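Local coordinates for metagenomic carboxyl esterase MGS0156 (Uncultured organism, PDB 5D8M), which probably hydrolyses carboxylic ester bonds, consistent with an alpha/beta-hydrolase fold, at residues T178-S183 / R333-D338; M304-S307 / L312-S315; V164-V169 / R227-R232. All blocks are in the same frame, centred on the assembly; numbering follows the deposited sequence.

Contact 1 (T178-S183 / R333-D338); sequences TAAVVS and RYVEED
A180 and V182 of strand 178-184 meet V335 of the C-terminal helix 324-338 in a small, buried, apolar helix-on-sheet contact. The fold is consistent with an alpha/beta-hydrolase, with a parallel sheet sandwiched between helices. Strand 178-184 lies well inside that sheet, between strands 151-157 and 244-248, and helix 324-338 packs on one of its faces. The contact buries 98 Å², and no hydrogen bond crosses it.

The strand side follows the usual alternation. A180 and V182 direct their side chains at the helix. V181, between them, points away to the other face of the sheet, where V164 and L168 of helix 159-170 pack on it. One strand thus serves two helix layers.

A single valine does the work on the helix side. The closest CA atoms across the contact are those of A180 and V335, 7.7 Å apart. V335 sends one methyl to each strand residue. The helix is tied down further by polar groups near its end: D338 OD2 is hydrogen-bonded to Y246 OH of the next strand, and E337 forms a salt bridge with R36.

V335 holds CG1 anti to its backbone N (chi1 177°), and this methyl lies 3.8 Å from A180 CB. The other branch works on the second strand residue: V335 CG2 meets V182 CG2, methyl to methyl, at 3.8 Å.

Contact 2 (M304-S307 / L312-S315); sequences MPFS and LLTS
F306 and L313 are brought together by two different first torsions. The phenyl group of F306 stands beside its backbone N, with chi1 -70°, and CG opposite the carbonyl carbon. In L313 CG is instead anti to the backbone N (chi1 -179°). Together with chi2 near 57° this sets CD2 of L313 by the ring, 4.1 Å from F306 CE2. The methyl approaches the ring obliquely, and the two side chains meet as apolar neighbours.

T314 fills the rest. Its methyl CG2 lies 4.1 Å from F306 O and 4.3 Å from S307 C, so it rests against the chain where F306 passes into S307. The hydroxyl is on the other branch. T314 OG1 comes within 4.3 Å of F306 CB but is hydrogen-bonded to K308 O, in the short link between the segments. No hydrogen bond joins the two segments directly. The closest CA atoms are those of F306 and T314, 5.8 Å apart.

F306 is buried, while S307 is exposed. N320 grips the loop through hydrogen bonds to F306 N and M304 O, and F306 also touches S104 and I317. The contact folds the start of the short helix 312-316 back on the loop that follows strand 290-293, the last strand of the sheet along the chain, before helix 324-338 begins.

Contact 3 (V164-V169 / R227-R232); sequences VLEALV and RAYRLR
The guanidinium of R230 and the ring of Y229 both take E166 OE2 at their edges. The oxygen lies in the guanidinium plane and close to the plane of the tyrosine ring, 3.6 Å from Y229 CE2. R230 NH1 also sits at the ring edge, in its plane.

NH1 and NH2 of R230 both converge on OE2 of E166. The bond from R230 NH2 to E166 OE2 is 2.8 Å long, with an N-H...O angle of 151°, and uses the anti lone pair. The bond from R230 NH1 to E166 OE2 is 3.0 Å and less straight. It arrives on the same anti side but out of the carboxylate plane. The carboxylate and guanidinium planes are 53° apart. Bends at chi2 and chi3 of R230 curl its chain so that the guanidinium ends beside the carboxylate. R230 NH1 is also hydrogen-bonded to S224 O.

The second carboxylate oxygen works through water. One water donates to E166 OE1 at 2.6 Å and is hydrogen-bonded to Y229 OH at 2.7 Å. With an alanine in place of E166, the buried charge of R230 would probably lose its mate and the water one acceptor.

S132 of helix 132-143 touches both E166 and R230. Helix 159-170 packs on the sheet through V164 and L168, against strands 151-157 and 178-184. The salt bridge reaches from its outer side to helix 227-236.

From the N terminus, the chain first supplies 164-169, then 178-183. Residues 227-232 close the loop of contact 3. Contact 2 opens and closes next, within a few residues, between 304-307 and 312-315. Only then does 333-338 return to 178-183 and close contact 1. Contacts 1 and 3 therefore cross, while contact 2 is nested inside contact 1 and follows contact 3 in series. Contacts 1 and 3 touch on the face of the strand away from helix 324-338. Strand 178-184 sits between helices 324-338 and 159-170, and helix 159-170 carries the link on to helix 227-236. Contact 2 stands apart, its centre about 29 Å from that of contact 1, across the centre of the chain.

Contact 1 (T178-S183 / R333-D338)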
# COMPACT_ATOMS: atom_id res chain seq x y z
N THR A 178 -17.44 6.14 -0.03
CA THR A 178 -16.35 5.25 -0.44
C THR A 178 -16.83 3.81 -0.61
O THR A 178 -17.44 3.26 0.31
CB THR A 178 -15.21 5.28 0.60
OG1 THR A 178 -14.70 6.63 0.70
CG2 THR A 178 -14.06 4.34 0.22
N ALA A 179 -16.54 3.19 -1.75
CA ALA A 179 -16.90 1.77 -1.93
C ALA A 179 -15.84 0.80 -1.38
O ALA A 179 -16.17 -0.25 -0.83
CB ALA A 179 -17.15 1.47 -3.39
N ALA A 180 -14.57 1.15 -1.52
CA ALA A 180 -13.52 0.18 -1.21
C ALA A 180 -12.20 0.85 -0.90
O ALA A 180 -11.91 1.94 -1.41
CB ALA A 180 -13.35 -0.80 -2.38
N VAL A 181 -11.41 0.19 -0.04
CA VAL A 181 -10.01 0.57 0.18
C VAL A 181 -9.12 -0.60 -0.09
O VAL A 181 -9.30 -1.65 0.51
CB VAL A 181 -9.73 1.01 1.62
CG1 VAL A 181 -8.23 1.33 1.78
CG2 VAL A 181 -10.62 2.21 1.99
N VAL A 182 -8.15 -0.41 -0.97
CA VAL A 182 -7.14 -1.42 -1.23
C VAL A 182 -5.82 -0.94 -0.68
O VAL A 182 -5.35 0.15 -1.01
CB VAL A 182 -6.98 -1.69 -2.73
CG1 VAL A 182 -5.93 -2.78 -2.94
CG2 VAL A 182 -8.33 -2.09 -3.33
N SER A 183 -5.23 -1.75 0.18
CA SER A 183 -3.93 -1.47 0.76
C SER A 183 -2.85 -2.23 -0.02
O SER A 183 -2.91 -3.46 -0.14
CB SER A 183 -3.95 -1.92 2.24
OG SER A 183 -2.76 -1.56 2.91
N ARG A 333 -9.99 -4.88 -11.41
CA ARG A 333 -10.90 -5.91 -11.90
C ARG A 333 -11.42 -6.80 -10.77
O ARG A 333 -12.58 -7.20 -10.79
CB ARG A 333 -10.24 -6.76 -12.99
CG ARG A 333 -9.97 -5.98 -14.29
CD ARG A 333 -9.79 -6.92 -15.44
NE ARG A 333 -9.26 -6.28 -16.64
CZ ARG A 333 -10.00 -5.73 -17.60
NH1 ARG A 333 -11.34 -5.72 -17.51
NH2 ARG A 333 -9.40 -5.20 -18.65
N TYR A 334 -10.56 -7.10 -9.79
CA TYR A 334 -10.98 -7.92 -8.63
C TYR A 334 -12.05 -7.16 -7.84
O TYR A 334 -13.09 -7.72 -7.50
CB TYR A 334 -9.79 -8.27 -7.70
CG TYR A 334 -10.19 -9.22 -6.58
CD1 TYR A 334 -10.91 -8.77 -5.47
CD2 TYR A 334 -9.85 -10.57 -6.64
CE1 TYR A 334 -11.30 -9.64 -4.46
CE2 TYR A 334 -10.24 -11.44 -5.62
CZ TYR A 334 -10.96 -10.96 -4.54
OH TYR A 334 -11.36 -11.82 -3.54
N VAL A 335 -11.79 -5.89 -7.55
CA VAL A 335 -12.73 -5.12 -6.73
C VAL A 335 -14.05 -4.90 -7.46
O VAL A 335 -15.13 -5.09 -6.88
CB VAL A 335 -12.11 -3.77 -6.29
CG1 VAL A 335 -13.13 -2.95 -5.50
CG2 VAL A 335 -10.88 -4.01 -5.43
N GLU A 336 -13.99 -4.55 -8.75
CA GLU A 336 -15.22 -4.42 -9.53
C GLU A 336 -16.03 -5.72 -9.51
O GLU A 336 -17.25 -5.71 -9.35
CB GLU A 336 -14.94 -4.02 -10.97
CG GLU A 336 -16.25 -3.97 -11.81
CD GLU A 336 -16.01 -3.59 -13.26
OE1 GLU A 336 -14.95 -2.98 -13.57
OE2 GLU A 336 -16.91 -3.88 -14.08
N GLU A 337 -15.34 -6.84 -9.67
CA GLU A 337 -16.00 -8.14 -9.62
C GLU A 337 -16.57 -8.39 -8.22
O GLU A 337 -17.70 -8.87 -8.08
CB GLU A 337 -15.03 -9.25 -10.00
CG GLU A 337 -15.63 -10.67 -9.96
CD GLU A 337 -14.65 -11.74 -10.44
OE1 GLU A 337 -13.79 -12.17 -9.63
OE2 GLU A 337 -14.73 -12.15 -11.62
N ASP A 338 -15.79 -8.06 -7.19
CA ASP A 338 -16.23 -8.32 -5.82
C ASP A 338 -17.41 -7.42 -5.43
O ASP A 338 -18.32 -7.85 -4.73
CB ASP A 338 -15.07 -8.14 -4.83
CG ASP A 338 -15.41 -8.63 -3.44
OD1 ASP A 338 -15.64 -9.85 -3.30
OD2 ASP A 338 -15.46 -7.81 -2.50

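Contact 2 (M304-S307 / L312-S315)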
# COMPACT_ATOMS: atom_id res chain seq x y z
N MSE A 304 5.86 2.28 -6.61
CA MSE A 304 6.50 3.56 -6.92
C MSE A 304 7.58 3.37 -7.97
O MSE A 304 8.66 2.86 -7.65
CB MSE A 304 7.13 4.18 -5.65
CG MSE A 304 6.13 4.67 -4.63
SE MSE A 304 5.49 6.45 -5.07
CE MSE A 304 7.05 7.53 -4.59
N PRO A 305 7.30 3.78 -9.22
CA PRO A 305 8.29 3.68 -10.28
C PRO A 305 9.39 4.75 -10.16
O PRO A 305 9.09 5.93 -9.99
CB PRO A 305 7.47 3.90 -11.56
CG PRO A 305 6.32 4.78 -11.11
CD PRO A 305 6.02 4.34 -9.70
N PHE A 306 10.65 4.32 -10.27
CA PHE A 306 11.78 5.23 -10.38
C PHE A 306 12.50 4.90 -11.69
O PHE A 306 12.97 3.78 -11.86
CB PHE A 306 12.76 5.06 -9.20
CG PHE A 306 12.23 5.56 -7.88
CD1 PHE A 306 11.40 4.78 -7.11
CD2 PHE A 306 12.61 6.82 -7.40
CE1 PHE A 306 10.91 5.24 -5.89
CE2 PHE A 306 12.14 7.28 -6.18
CZ PHE A 306 11.27 6.49 -5.44
N SER A 307 12.61 5.85 -12.60
CA SER A 307 13.29 5.54 -13.86
C SER A 307 14.24 6.62 -14.38
O SER A 307 14.96 6.40 -15.36
CB SER A 307 12.24 5.22 -14.93
OG SER A 307 11.06 5.98 -14.73
N LEU A 312 21.47 9.28 -8.45
CA LEU A 312 22.00 8.48 -7.36
C LEU A 312 20.84 7.76 -6.69
O LEU A 312 20.94 6.60 -6.30
CB LEU A 312 22.76 9.35 -6.38
CG LEU A 312 23.60 8.63 -5.33
CD1 LEU A 312 24.42 7.50 -5.95
CD2 LEU A 312 24.53 9.64 -4.68
N LEU A 313 19.72 8.47 -6.57
CA LEU A 313 18.51 7.93 -5.98
C LEU A 313 18.02 6.74 -6.77
O LEU A 313 17.74 5.68 -6.19
CB LEU A 313 17.43 9.01 -5.92
CG LEU A 313 16.10 8.63 -5.31
CD1 LEU A 313 16.32 8.12 -3.90
CD2 LEU A 313 15.19 9.85 -5.32
N THR A 314 17.89 6.92 -8.08
CA THR A 314 17.40 5.85 -8.94
C THR A 314 18.33 4.65 -8.90
O THR A 314 17.88 3.51 -8.89
CB THR A 314 17.23 6.31 -10.39
OG1 THR A 314 16.20 7.30 -10.46
CG2 THR A 314 16.85 5.12 -11.29
N SER A 315 19.63 4.91 -8.82
CA SER A 315 20.61 3.84 -8.81
C SER A 315 20.55 2.98 -7.55
O SER A 315 20.74 1.78 -7.64
CB SER A 315 22.00 4.42 -8.98
OG SER A 315 22.16 4.96 -10.28

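Contact 3 (V164-V169 / R227-R232)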
# COMPACT_ATOMS: atom_id res chain seq x y z
N VAL A 164 -5.79 7.04 4.85
CA VAL A 164 -7.16 6.83 4.38
C VAL A 164 -8.05 6.21 5.47
O VAL A 164 -9.18 6.67 5.68
CB VAL A 164 -7.19 5.94 3.10
CG1 VAL A 164 -8.61 5.47 2.77
CG2 VAL A 164 -6.64 6.72 1.90
N LEU A 165 -7.55 5.22 6.20
CA LEU A 165 -8.35 4.62 7.29
C LEU A 165 -8.70 5.67 8.35
O LEU A 165 -9.83 5.69 8.86
CB LEU A 165 -7.61 3.44 7.94
CG LEU A 165 -7.41 2.19 7.08
CD1 LEU A 165 -6.84 0.99 7.89
CD2 LEU A 165 -8.72 1.80 6.35
N GLU A 166 -7.75 6.53 8.70
CA GLU A 166 -8.06 7.57 9.68
C GLU A 166 -9.11 8.53 9.12
O GLU A 166 -9.97 9.00 9.86
CB GLU A 166 -6.78 8.33 10.08
CG GLU A 166 -5.77 7.40 10.81
CD GLU A 166 -4.89 8.08 11.86
OE1 GLU A 166 -4.99 9.32 12.07
OE2 GLU A 166 -4.09 7.35 12.50
N ALA A 167 -9.04 8.80 7.82
CA ALA A 167 -10.05 9.65 7.18
C ALA A 167 -11.44 9.00 7.26
O ALA A 167 -12.42 9.65 7.61
CB ALA A 167 -9.65 9.93 5.73
N LEU A 168 -11.52 7.71 6.95
CA LEU A 168 -12.82 7.00 6.96
C LEU A 168 -13.43 6.99 8.35
O LEU A 168 -14.63 7.10 8.52
CB LEU A 168 -12.64 5.57 6.44
CG LEU A 168 -12.28 5.54 4.95
CD1 LEU A 168 -12.01 4.14 4.51
CD2 LEU A 168 -13.45 6.11 4.15
N VAL A 169 -12.58 6.87 9.36
CA VAL A 169 -13.03 6.92 10.73
C VAL A 169 -13.44 8.32 11.16
O VAL A 169 -14.37 8.49 11.94
CB VAL A 169 -11.95 6.37 11.68
CG1 VAL A 169 -12.30 6.67 13.13
CG2 VAL A 169 -11.79 4.86 11.47
N ARG A 227 4.08 1.31 15.96
CA ARG A 227 3.25 0.14 16.16
C ARG A 227 2.22 0.36 17.29
O ARG A 227 1.04 0.07 17.13
CB ARG A 227 4.15 -1.07 16.47
CG ARG A 227 3.39 -2.29 16.93
CD ARG A 227 4.32 -3.49 17.13
NE ARG A 227 4.73 -4.04 15.84
CZ ARG A 227 5.53 -5.09 15.71
NH1 ARG A 227 6.01 -5.69 16.79
NH2 ARG A 227 5.84 -5.54 14.50
N ALA A 228 2.68 0.89 18.43
CA ALA A 228 1.79 1.17 19.55
C ALA A 228 0.62 2.08 19.12
O ALA A 228 -0.54 1.82 19.41
CB ALA A 228 2.57 1.80 20.69
N TYR A 229 0.93 3.13 18.39
CA TYR A 229 -0.09 4.04 17.92
C TYR A 229 -1.09 3.38 16.97
O TYR A 229 -2.31 3.51 17.11
CB TYR A 229 0.57 5.23 17.25
CG TYR A 229 -0.39 6.34 16.92
CD1 TYR A 229 -0.72 7.30 17.88
CD2 TYR A 229 -0.96 6.44 15.66
CE1 TYR A 229 -1.59 8.33 17.58
CE2 TYR A 229 -1.83 7.46 15.36
CZ TYR A 229 -2.14 8.41 16.31
OH TYR A 229 -3.01 9.43 16.00
N ARG A 230 -0.56 2.68 15.97
CA ARG A 230 -1.38 2.03 14.96
C ARG A 230 -2.25 0.89 15.52
O ARG A 230 -3.39 0.74 15.11
CB ARG A 230 -0.48 1.52 13.82
CG ARG A 230 0.18 2.65 12.99
CD ARG A 230 -0.58 2.99 11.68
NE ARG A 230 -2.00 3.26 11.90
CZ ARG A 230 -2.53 4.46 12.11
NH1 ARG A 230 -1.78 5.56 12.08
NH2 ARG A 230 -3.84 4.59 12.28
N LEU A 231 -1.71 0.10 16.45
CA LEU A 231 -2.49 -0.97 17.09
C LEU A 231 -3.60 -0.40 17.97
O LEU A 231 -4.71 -0.93 18.01
CB LEU A 231 -1.59 -1.87 17.93
CG LEU A 231 -0.75 -2.84 17.09
CD1 LEU A 231 0.19 -3.62 17.97
CD2 LEU A 231 -1.64 -3.77 16.29
N ARG A 232 -3.29 0.69 18.67
CA ARG A 232 -4.27 1.38 19.49
C ARG A 232 -5.43 1.94 18.65
O ARG A 232 -6.60 1.89 19.05
CB ARG A 232 -3.58 2.49 20.29
CG ARG A 232 -4.51 3.56 20.79
CD ARG A 232 -4.56 3.61 22.27
NE ARG A 232 -3.30 4.05 22.85
CZ ARG A 232 -3.13 4.29 24.15
NH1 ARG A 232 -4.14 4.12 24.99
NH2 ARG A 232 -1.95 4.68 24.61
O HOH W 1 -3.49 10.71 13.72